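Local atomic coordinates of lipase (Photobacterium sp. M37, PDB entry 2ORY), a protein that hydrolyses the ester bonds of triacylglycerols as a cold-adapted lipase of the alpha/beta-hydrolase fold. Residues T151-L156 and A184-D189; E158-E163 and Q197-S202; S180-L185 and A214-Y219. One frame throughout, in Å; residues are numbered along the deposited sequence.

All three interactions belong to one alpha/beta-hydrolase layering. Interactions 1 and 3 both use helix 175-189 and share its Ala-184 and Leu-185; their centres lie about 14 Å apart, and Asp-189 of the first meets the Tyr-219 hydroxyl of the second. Interaction 2, centred about 9 Å from interaction 1, shares helix 152-160 with it and touches helix 175-189 through Ile-201, whose CD1 packs 3.6 Å from Leu-187 CB. Interactions 2 and 3 are farther apart, about 20 Å between centres. Helix 175-189, used by interactions 1 and 3, starts just after Ser-174, which probably sits on the nucleophile elbow and forms the catalytic triad with His-312 and Asp-236.

Interaction 1 (T151-L156 and A184-D189); sequences TILQFL and ALWLKD
The indole of Trp-186 receives Ile-152 CG2 at its edge, near the ring plane, 4.1 Å from CZ3. Leu-153 reaches the same benzene end obliquely, with CD2 4.0 Å from CZ2 and CB close to CH2. On one face lies the ring's own neighbour, Leu-187, whose CD2 stands 3.6 Å above the indole plane and offset toward the rim; Tyr-115 adds a ring contact, the two planes at about 50°. This is helix-on-helix packing in the alpha/beta-hydrolase fold: helix 175-189, the crossover between strands 166-173 and 199-206, meets helix 152-160, with the axes of the short segments 12.7 Å apart and crossing at -54°. That gap is wide, and the indole spans it because CG is anti to the backbone N (chi1 159°), which swings the ring out toward residues 151-156. One turn on in helix 152-160, Leu-156 CD1 meets CD2 of Leu-187, the residue next to Trp-186, tip to tip at 4.1 Å, and the seam is wholly apolar. The first turn of helix 152-160 opens with a capping box. Thr-151 OG1 accepts from Gln-154 N at 3.1 Å, and Gln-154 OE1 takes the return bond from Thr-151 N at 3.0 Å.

Interaction 2 (E158-E163 and Q197-S202); sequences EKIGPE and QNIDIS
Asn-198 reaches over to the backbone of Glu-163, where its CB, CG and ND2 lie along one carbonyl oxygen. CB and CG of Asn-198 both lie 3.6 Å from Glu-163 O, and ND2 at the tip donates to it at 2.7 Å; OD1 turns away. The bond is fairly straight, 162° at the hydrogen. Glu-163 O sits in the amide plane of Asn-198, while ND2 comes in tilted 26° from the carbonyl plane. Chi1 of -62° places CG beside the backbone N and turns the amide to this acceptor. The Glu-163 carboxylate stands nearly perpendicular to the amide, and its OE1 stays 3.9 Å from Asn-198 ND2, too far to share the bond. Beneath this exposed polar link the contact turns apolar: Ile-160 CD1 meets Ile-199 CD1 at 4.1 Å, the two side chains crossing at about a right angle. Between them Gly-161, with positive phi, leaves the helix. The contact thus joins the C-terminal end of helix 152-160 and the turn after it to residues 198-199, leading into strand 199-206, outermost in the main sheet within this chain. Both isoleucines also touch Ile-168 of the parallel neighbour, strand 166-173, while Ile-201 packs against helix 175-189.

Interaction 3 (S180-L185 and A214-Y219); sequences SSTLAL and ADFADY
Leu-185 puts its two methyls against two rings. CD2 lies 3.8 Å from Phe-216 CE1 and 3.9 Å from Tyr-219 CD2, so one methyl touches both rings, which do not touch each other; CD1 reaches further along the tyrosine, 3.9 Å from CE2. Both rings are met obliquely. Leucine and phenylalanine come from opposite directions, whereas the leucine and tyrosine side chains cross at a slant. Thr-182, one turn earlier, makes a looser approach: its OG1 is 4.3 Å from Phe-216 CZ, and the hydroxyl is hydrogen-bonded to Ala-178 O within its own helix.

Side-chain reach makes the contact possible, since the axes of the two short helical segments pass 12.1 Å apart at 66°. With CG anti to the backbone N (chi1 -177°), Leu-185 runs out from its helix and carries both methyls to the rings.

In the next shell, Trp-113 stacks edge-to-face with Phe-216, touches Leu-185 and donates through NE1 to Asp-189 OD2. The other carboxylate oxygen, Asp-189 OD1, is modelled suspiciously close to Tyr-219 OH, probably as a hydrogen bond, and one aspartate is then shared by the tyrosine hydroxyl and the tryptophan. Farther out, Asp-218 forms a salt bridge with Lys-284.

Here the helix that follows the GxSxG turn, probably the nucleophile elbow, is covered along one flank by helix 214-224, reached by the chain after strand 199-206, in keeping with the layered packing of a class 3 lipase.

Interaction 1 (T151-L156 and A184-D189)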
loop_
_atom_site.group_PDB
_atom_site.type_symbol
_atom_site.label_atom_id
_atom_site.label_comp_id
_atom_site.label_asym_id
_atom_site.label_seq_id
_atom_site.Cartn_x
_atom_site.Cartn_y
_atom_site.Cartn_z
ATOM N N THR A 151 -15.910 -9.863 -8.323
ATOM C CA THR A 151 -15.324 -8.871 -7.426
ATOM C C THR A 151 -14.446 -9.682 -6.482
ATOM O O THR A 151 -14.535 -10.908 -6.460
ATOM C CB THR A 151 -16.386 -8.147 -6.574
ATOM O OG1 THR A 151 -17.121 -9.116 -5.811
ATOM C CG2 THR A 151 -17.335 -7.326 -7.473
ATOM N N ILE A 152 -13.602 -9.014 -5.709
ATOM C CA ILE A 152 -12.732 -9.728 -4.789
ATOM C C ILE A 152 -13.590 -10.503 -3.778
ATOM O O ILE A 152 -13.296 -11.656 -3.461
ATOM C CB ILE A 152 -11.771 -8.752 -4.048
ATOM C CG1 ILE A 152 -10.803 -9.535 -3.154
ATOM C CG2 ILE A 152 -12.556 -7.761 -3.206
ATOM C CD1 ILE A 152 -9.801 -10.338 -3.902
ATOM N N LEU A 153 -14.660 -9.885 -3.288
ATOM C CA LEU A 153 -15.508 -10.557 -2.312
ATOM C C LEU A 153 -16.181 -11.799 -2.904
ATOM O O LEU A 153 -16.201 -12.866 -2.276
ATOM C CB LEU A 153 -16.552 -9.583 -1.752
ATOM C CG LEU A 153 -17.477 -10.127 -0.659
ATOM C CD1 LEU A 153 -16.651 -10.755 0.437
ATOM C CD2 LEU A 153 -18.350 -9.009 -0.114
ATOM N N GLN A 154 -16.737 -11.671 -4.104
ATOM C CA GLN A 154 -17.364 -12.811 -4.751
ATOM C C GLN A 154 -16.332 -13.921 -4.976
ATOM O O GLN A 154 -16.618 -15.101 -4.740
ATOM C CB GLN A 154 -17.982 -12.388 -6.085
ATOM C CG GLN A 154 -19.119 -11.371 -5.932
ATOM C CD GLN A 154 -19.539 -10.759 -7.253
ATOM O OE1 GLN A 154 -18.773 -10.754 -8.215
ATOM N NE2 GLN A 154 -20.753 -10.220 -7.302
ATOM N N PHE A 155 -15.131 -13.556 -5.424
ATOM C CA PHE A 155 -14.086 -14.558 -5.665
ATOM C C PHE A 155 -13.699 -15.338 -4.398
ATOM O O PHE A 155 -13.573 -16.564 -4.428
ATOM C CB PHE A 155 -12.818 -13.903 -6.238
ATOM C CG PHE A 155 -11.658 -14.853 -6.376
ATOM C CD1 PHE A 155 -11.631 -15.794 -7.396
ATOM C CD2 PHE A 155 -10.615 -14.838 -5.455
ATOM C CE1 PHE A 155 -10.587 -16.701 -7.493
ATOM C CE2 PHE A 155 -9.570 -15.742 -5.548
ATOM C CZ PHE A 155 -9.555 -16.677 -6.569
ATOM N N LEU A 156 -13.488 -14.621 -3.299
ATOM C CA LEU A 156 -13.109 -15.263 -2.048
ATOM C C LEU A 156 -14.220 -16.197 -1.565
ATOM O O LEU A 156 -13.957 -17.336 -1.190
ATOM C CB LEU A 156 -12.810 -14.210 -0.971
ATOM C CG LEU A 156 -11.633 -13.240 -1.187
ATOM C CD1 LEU A 156 -11.635 -12.185 -0.076
ATOM C CD2 LEU A 156 -10.309 -14.008 -1.205
ATOM N N ALA A 184 -8.118 -4.980 4.483
ATOM C CA ALA A 184 -8.063 -6.084 5.441
ATOM C C ALA A 184 -9.078 -5.882 6.566
ATOM O O ALA A 184 -9.739 -6.829 6.985
ATOM C CB ALA A 184 -6.654 -6.207 6.022
ATOM N N LEU A 185 -9.199 -4.652 7.061
ATOM C CA LEU A 185 -10.159 -4.371 8.122
ATOM C C LEU A 185 -11.583 -4.564 7.611
ATOM O O LEU A 185 -12.446 -5.034 8.352
ATOM C CB LEU A 185 -10.018 -2.938 8.667
ATOM C CG LEU A 185 -10.947 -2.569 9.852
ATOM C CD1 LEU A 185 -10.684 -3.502 11.033
ATOM C CD2 LEU A 185 -10.718 -1.135 10.293
ATOM N N TRP A 186 -11.837 -4.207 6.354
ATOM C CA TRP A 186 -13.175 -4.372 5.810
ATOM C C TRP A 186 -13.543 -5.852 5.764
ATOM O O TRP A 186 -14.664 -6.222 6.106
ATOM C CB TRP A 186 -13.268 -3.764 4.414
ATOM C CG TRP A 186 -14.397 -4.306 3.592
ATOM C CD1 TRP A 186 -15.728 -4.202 3.856
ATOM C CD2 TRP A 186 -14.285 -5.015 2.356
ATOM N NE1 TRP A 186 -16.457 -4.798 2.859
ATOM C CE2 TRP A 186 -15.597 -5.307 1.924
ATOM C CE3 TRP A 186 -13.199 -5.425 1.561
ATOM C CZ2 TRP A 186 -15.858 -5.990 0.735
ATOM C CZ3 TRP A 186 -13.462 -6.097 0.379
ATOM C CH2 TRP A 186 -14.786 -6.373 -0.025
ATOM N N LEU A 187 -12.594 -6.692 5.345
ATOM C CA LEU A 187 -12.812 -8.136 5.273
ATOM C C LEU A 187 -13.073 -8.672 6.677
ATOM O O LEU A 187 -13.948 -9.506 6.877
ATOM C CB LEU A 187 -11.592 -8.830 4.652
ATOM C CG LEU A 187 -11.365 -8.536 3.167
ATOM C CD1 LEU A 187 -10.112 -9.239 2.621
ATOM C CD2 LEU A 187 -12.581 -9.021 2.427
ATOM N N LYS A 188 -12.297 -8.183 7.641
ATOM C CA LYS A 188 -12.444 -8.543 9.046
ATOM C C LYS A 188 -13.863 -8.186 9.530
ATOM O O LYS A 188 -14.575 -9.024 10.104
ATOM C CB LYS A 188 -11.447 -7.748 9.889
ATOM C CG LYS A 188 -10.197 -8.487 10.301
ATOM C CD LYS A 188 -10.466 -9.371 11.502
ATOM C CE LYS A 188 -9.167 -9.810 12.150
ATOM N NZ LYS A 188 -9.417 -10.613 13.375
ATOM N N ASP A 189 -14.261 -6.936 9.297
ATOM C CA ASP A 189 -15.562 -6.457 9.733
ATOM C C ASP A 189 -16.783 -7.150 9.153
ATOM O O ASP A 189 -17.844 -7.102 9.767
ATOM C CB ASP A 189 -15.698 -4.958 9.494
ATOM C CG ASP A 189 -14.950 -4.124 10.520
ATOM O OD1 ASP A 189 -14.838 -4.551 11.694
ATOM O OD2 ASP A 189 -14.490 -3.021 10.149
#

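Interaction 2 (E158-E163 and Q197-S202)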
loop_
_atom_site.group_PDB
_atom_site.type_symbol
_atom_site.label_atom_id
_atom_site.label_comp_id
_atom_site.label_asym_id
_atom_site.label_seq_id
_atom_site.Cartn_x
_atom_site.Cartn_y
_atom_site.Cartn_z
ATOM N N GLU A 158 -16.460 -17.665 -3.261
ATOM C CA GLU A 158 -16.565 -18.792 -4.175
ATOM C C GLU A 158 -15.392 -19.760 -4.026
ATOM O O GLU A 158 -15.547 -20.984 -4.138
ATOM C CB GLU A 158 -16.632 -18.259 -5.607
ATOM C CG GLU A 158 -16.352 -19.265 -6.690
ATOM C CD GLU A 158 -16.312 -18.620 -8.062
ATOM O OE1 GLU A 158 -17.390 -18.270 -8.596
ATOM O OE2 GLU A 158 -15.191 -18.447 -8.601
ATOM N N LYS A 159 -14.219 -19.192 -3.777
ATOM C CA LYS A 159 -12.997 -19.960 -3.635
ATOM C C LYS A 159 -12.919 -20.608 -2.257
ATOM O O LYS A 159 -12.599 -21.783 -2.146
ATOM C CB LYS A 159 -11.792 -19.038 -3.861
ATOM C CG LYS A 159 -10.462 -19.726 -4.094
ATOM C CD LYS A 159 -10.486 -20.512 -5.388
ATOM C CE LYS A 159 -9.081 -20.753 -5.928
ATOM N NZ LYS A 159 -8.146 -21.280 -4.913
ATOM N N ILE A 160 -13.226 -19.853 -1.205
ATOM C CA ILE A 160 -13.148 -20.399 0.147
ATOM C C ILE A 160 -14.425 -21.054 0.666
ATOM O O ILE A 160 -14.378 -21.858 1.600
ATOM C CB ILE A 160 -12.717 -19.300 1.150
ATOM C CG1 ILE A 160 -11.325 -18.808 0.784
ATOM C CG2 ILE A 160 -12.741 -19.824 2.594
ATOM C CD1 ILE A 160 -10.813 -17.713 1.710
ATOM N N GLY A 161 -15.565 -20.725 0.069
ATOM C CA GLY A 161 -16.823 -21.288 0.543
ATOM C C GLY A 161 -17.321 -20.450 1.715
ATOM O O GLY A 161 -16.510 -19.812 2.397
ATOM N N PRO A 162 -18.638 -20.439 1.991
ATOM C CA PRO A 162 -19.217 -19.659 3.094
ATOM C C PRO A 162 -18.661 -19.945 4.493
ATOM O O PRO A 162 -18.760 -19.100 5.378
ATOM C CB PRO A 162 -20.715 -19.964 2.986
ATOM C CG PRO A 162 -20.729 -21.369 2.434
ATOM C CD PRO A 162 -19.664 -21.284 1.353
ATOM N N GLU A 163 -18.075 -21.122 4.702
ATOM C CA GLU A 163 -17.522 -21.450 6.019
ATOM C C GLU A 163 -16.095 -21.979 5.954
ATOM O O GLU A 163 -15.539 -22.411 6.963
ATOM C CB GLU A 163 -18.401 -22.484 6.717
ATOM C CG GLU A 163 -19.791 -21.984 7.049
ATOM C CD GLU A 163 -19.763 -20.764 7.949
ATOM O OE1 GLU A 163 -19.159 -20.838 9.042
ATOM O OE2 GLU A 163 -20.343 -19.730 7.560
ATOM N N GLN A 197 -15.973 -16.897 8.621
ATOM C CA GLN A 197 -15.370 -16.470 9.879
ATOM C C GLN A 197 -14.122 -17.310 10.136
ATOM O O GLN A 197 -13.304 -16.987 10.996
ATOM C CB GLN A 197 -16.378 -16.654 11.024
ATOM C CG GLN A 197 -15.940 -16.088 12.390
ATOM C CD GLN A 197 -16.019 -14.559 12.491
ATOM O OE1 GLN A 197 -17.109 -13.980 12.534
ATOM N NE2 GLN A 197 -14.857 -13.905 12.536
ATOM N N ASN A 198 -13.973 -18.388 9.372
ATOM C CA ASN A 198 -12.835 -19.275 9.548
ATOM C C ASN A 198 -11.586 -18.898 8.773
ATOM O O ASN A 198 -10.707 -19.727 8.544
ATOM C CB ASN A 198 -13.252 -20.704 9.218
ATOM C CG ASN A 198 -14.332 -21.196 10.154
ATOM O OD1 ASN A 198 -14.191 -21.096 11.376
ATOM N ND2 ASN A 198 -15.425 -21.716 9.596
ATOM N N ILE A 199 -11.498 -17.648 8.355
ATOM C CA ILE A 199 -10.304 -17.227 7.653
ATOM C C ILE A 199 -9.493 -16.323 8.584
ATOM O O ILE A 199 -10.064 -15.520 9.322
ATOM C CB ILE A 199 -10.664 -16.514 6.345
ATOM C CG1 ILE A 199 -9.447 -15.746 5.832
ATOM C CG2 ILE A 199 -11.866 -15.645 6.554
ATOM C CD1 ILE A 199 -9.723 -14.958 4.606
ATOM N N ASP A 200 -8.173 -16.507 8.578
ATOM C CA ASP A 200 -7.247 -15.729 9.405
ATOM C C ASP A 200 -6.717 -14.606 8.530
ATOM O O ASP A 200 -5.978 -14.846 7.563
ATOM C CB ASP A 200 -6.073 -16.596 9.884
ATOM C CG ASP A 200 -6.470 -17.557 11.002
ATOM O OD1 ASP A 200 -7.673 -17.876 11.121
ATOM O OD2 ASP A 200 -5.578 -18.002 11.757
ATOM N N ILE A 201 -7.102 -13.385 8.880
ATOM C CA ILE A 201 -6.721 -12.208 8.119
ATOM C C ILE A 201 -5.614 -11.405 8.776
ATOM O O ILE A 201 -5.728 -11.003 9.928
ATOM C CB ILE A 201 -7.941 -11.271 7.919
ATOM C CG1 ILE A 201 -9.052 -12.022 7.172
ATOM C CG2 ILE A 201 -7.502 -9.989 7.180
ATOM C CD1 ILE A 201 -10.335 -11.233 6.983
ATOM N N SER A 202 -4.543 -11.172 8.031
ATOM C CA SER A 202 -3.430 -10.369 8.525
ATOM C C SER A 202 -3.033 -9.385 7.432
ATOM O O SER A 202 -3.415 -9.539 6.271
ATOM C CB SER A 202 -2.225 -11.248 8.831
ATOM O OG SER A 202 -1.912 -11.988 7.672
#

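Interaction 3 (S180-L185 and A214-Y219)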
loop_
_atom_site.group_PDB
_atom_site.type_symbol
_atom_site.label_atom_id
_atom_site.label_comp_id
_atom_site.label_asym_id
_atom_site.label_seq_id
_atom_site.Cartn_x
_atom_site.Cartn_y
_atom_site.Cartn_z
ATOM N N SER A 180 -4.366 -1.544 1.506
ATOM C CA SER A 180 -4.347 -2.938 1.930
ATOM C C SER A 180 -4.778 -3.073 3.383
ATOM O O SER A 180 -5.639 -3.883 3.707
ATOM C CB SER A 180 -2.951 -3.559 1.729
ATOM O OG SER A 180 -1.952 -2.907 2.505
ATOM N N SER A 181 -4.206 -2.263 4.262
ATOM C CA SER A 181 -4.569 -2.371 5.665
ATOM C C SER A 181 -6.052 -2.039 5.833
ATOM O O SER A 181 -6.779 -2.687 6.601
ATOM C CB SER A 181 -3.693 -1.445 6.507
ATOM O OG SER A 181 -3.792 -0.104 6.073
ATOM N N THR A 182 -6.514 -1.041 5.087
ATOM C CA THR A 182 -7.912 -0.662 5.160
ATOM C C THR A 182 -8.779 -1.797 4.588
ATOM O O THR A 182 -9.791 -2.152 5.182
ATOM C CB THR A 182 -8.160 0.689 4.406
ATOM O OG1 THR A 182 -7.345 1.718 4.998
ATOM C CG2 THR A 182 -9.645 1.120 4.498
ATOM N N LEU A 183 -8.364 -2.397 3.471
ATOM C CA LEU A 183 -9.151 -3.470 2.880
ATOM C C LEU A 183 -9.242 -4.652 3.839
ATOM O O LEU A 183 -10.318 -5.249 3.985
ATOM C CB LEU A 183 -8.564 -3.941 1.534
ATOM C CG LEU A 183 -9.429 -4.999 0.816
ATOM C CD1 LEU A 183 -9.508 -4.744 -0.675
ATOM C CD2 LEU A 183 -8.855 -6.365 1.059
ATOM N N ALA A 184 -8.118 -4.980 4.483
ATOM C CA ALA A 184 -8.063 -6.084 5.441
ATOM C C ALA A 184 -9.078 -5.882 6.566
ATOM O O ALA A 184 -9.739 -6.829 6.985
ATOM C CB ALA A 184 -6.654 -6.207 6.022
ATOM N N LEU A 185 -9.199 -4.652 7.061
ATOM C CA LEU A 185 -10.159 -4.371 8.122
ATOM C C LEU A 185 -11.583 -4.564 7.611
ATOM O O LEU A 185 -12.446 -5.034 8.352
ATOM C CB LEU A 185 -10.018 -2.938 8.667
ATOM C CG LEU A 185 -10.947 -2.569 9.852
ATOM C CD1 LEU A 185 -10.684 -3.502 11.033
ATOM C CD2 LEU A 185 -10.718 -1.135 10.293
ATOM N N ALA A 214 -7.923 9.073 14.431
ATOM C CA ALA A 214 -7.490 8.347 15.627
ATOM C C ALA A 214 -8.446 7.228 16.024
ATOM O O ALA A 214 -8.011 6.099 16.261
ATOM C CB ALA A 214 -7.294 9.320 16.798
ATOM N N ASP A 215 -9.736 7.541 16.102
ATOM C CA ASP A 215 -10.745 6.544 16.452
ATOM C C ASP A 215 -10.767 5.376 15.460
ATOM O O ASP A 215 -11.009 4.241 15.862
ATOM C CB ASP A 215 -12.147 7.177 16.534
ATOM C CG ASP A 215 -12.359 7.983 17.819
ATOM O OD1 ASP A 215 -11.468 7.949 18.695
ATOM O OD2 ASP A 215 -13.417 8.644 17.952
ATOM N N PHE A 216 -10.525 5.645 14.176
ATOM C CA PHE A 216 -10.496 4.587 13.153
ATOM C C PHE A 216 -9.248 3.742 13.382
ATOM O O PHE A 216 -9.306 2.511 13.403
ATOM C CB PHE A 216 -10.421 5.181 11.732
ATOM C CG PHE A 216 -10.073 4.164 10.663
ATOM C CD1 PHE A 216 -11.059 3.385 10.078
ATOM C CD2 PHE A 216 -8.747 3.980 10.265
ATOM C CE1 PHE A 216 -10.739 2.432 9.102
ATOM C CE2 PHE A 216 -8.412 3.033 9.296
ATOM C CZ PHE A 216 -9.409 2.258 8.712
ATOM N N ALA A 217 -8.119 4.431 13.536
ATOM C CA ALA A 217 -6.829 3.796 13.781
ATOM C C ALA A 217 -6.837 2.977 15.073
ATOM O O ALA A 217 -6.278 1.882 15.118
ATOM C CB ALA A 217 -5.724 4.863 13.845
ATOM N N ASP A 218 -7.449 3.503 16.130
ATOM C CA ASP A 218 -7.509 2.747 17.388
ATOM C C ASP A 218 -8.407 1.502 17.220
ATOM O O ASP A 218 -8.105 0.424 17.730
ATOM C CB ASP A 218 -8.025 3.630 18.530
ATOM C CG ASP A 218 -6.984 4.635 19.018
ATOM O OD1 ASP A 218 -5.769 4.396 18.825
ATOM O OD2 ASP A 218 -7.387 5.662 19.613
ATOM N N TYR A 219 -9.510 1.640 16.501
ATOM C CA TYR A 219 -10.351 0.486 16.282
ATOM C C TYR A 219 -9.548 -0.548 15.485
ATOM O O TYR A 219 -9.536 -1.740 15.815
ATOM C CB TYR A 219 -11.602 0.868 15.514
ATOM C CG TYR A 219 -12.418 -0.326 15.113
ATOM C CD1 TYR A 219 -13.069 -1.109 16.072
ATOM C CD2 TYR A 219 -12.529 -0.697 13.772
ATOM C CE1 TYR A 219 -13.809 -2.227 15.700
ATOM C CE2 TYR A 219 -13.264 -1.819 13.396
ATOM C CZ TYR A 219 -13.896 -2.575 14.360
ATOM O OH TYR A 219 -14.597 -3.698 13.977
#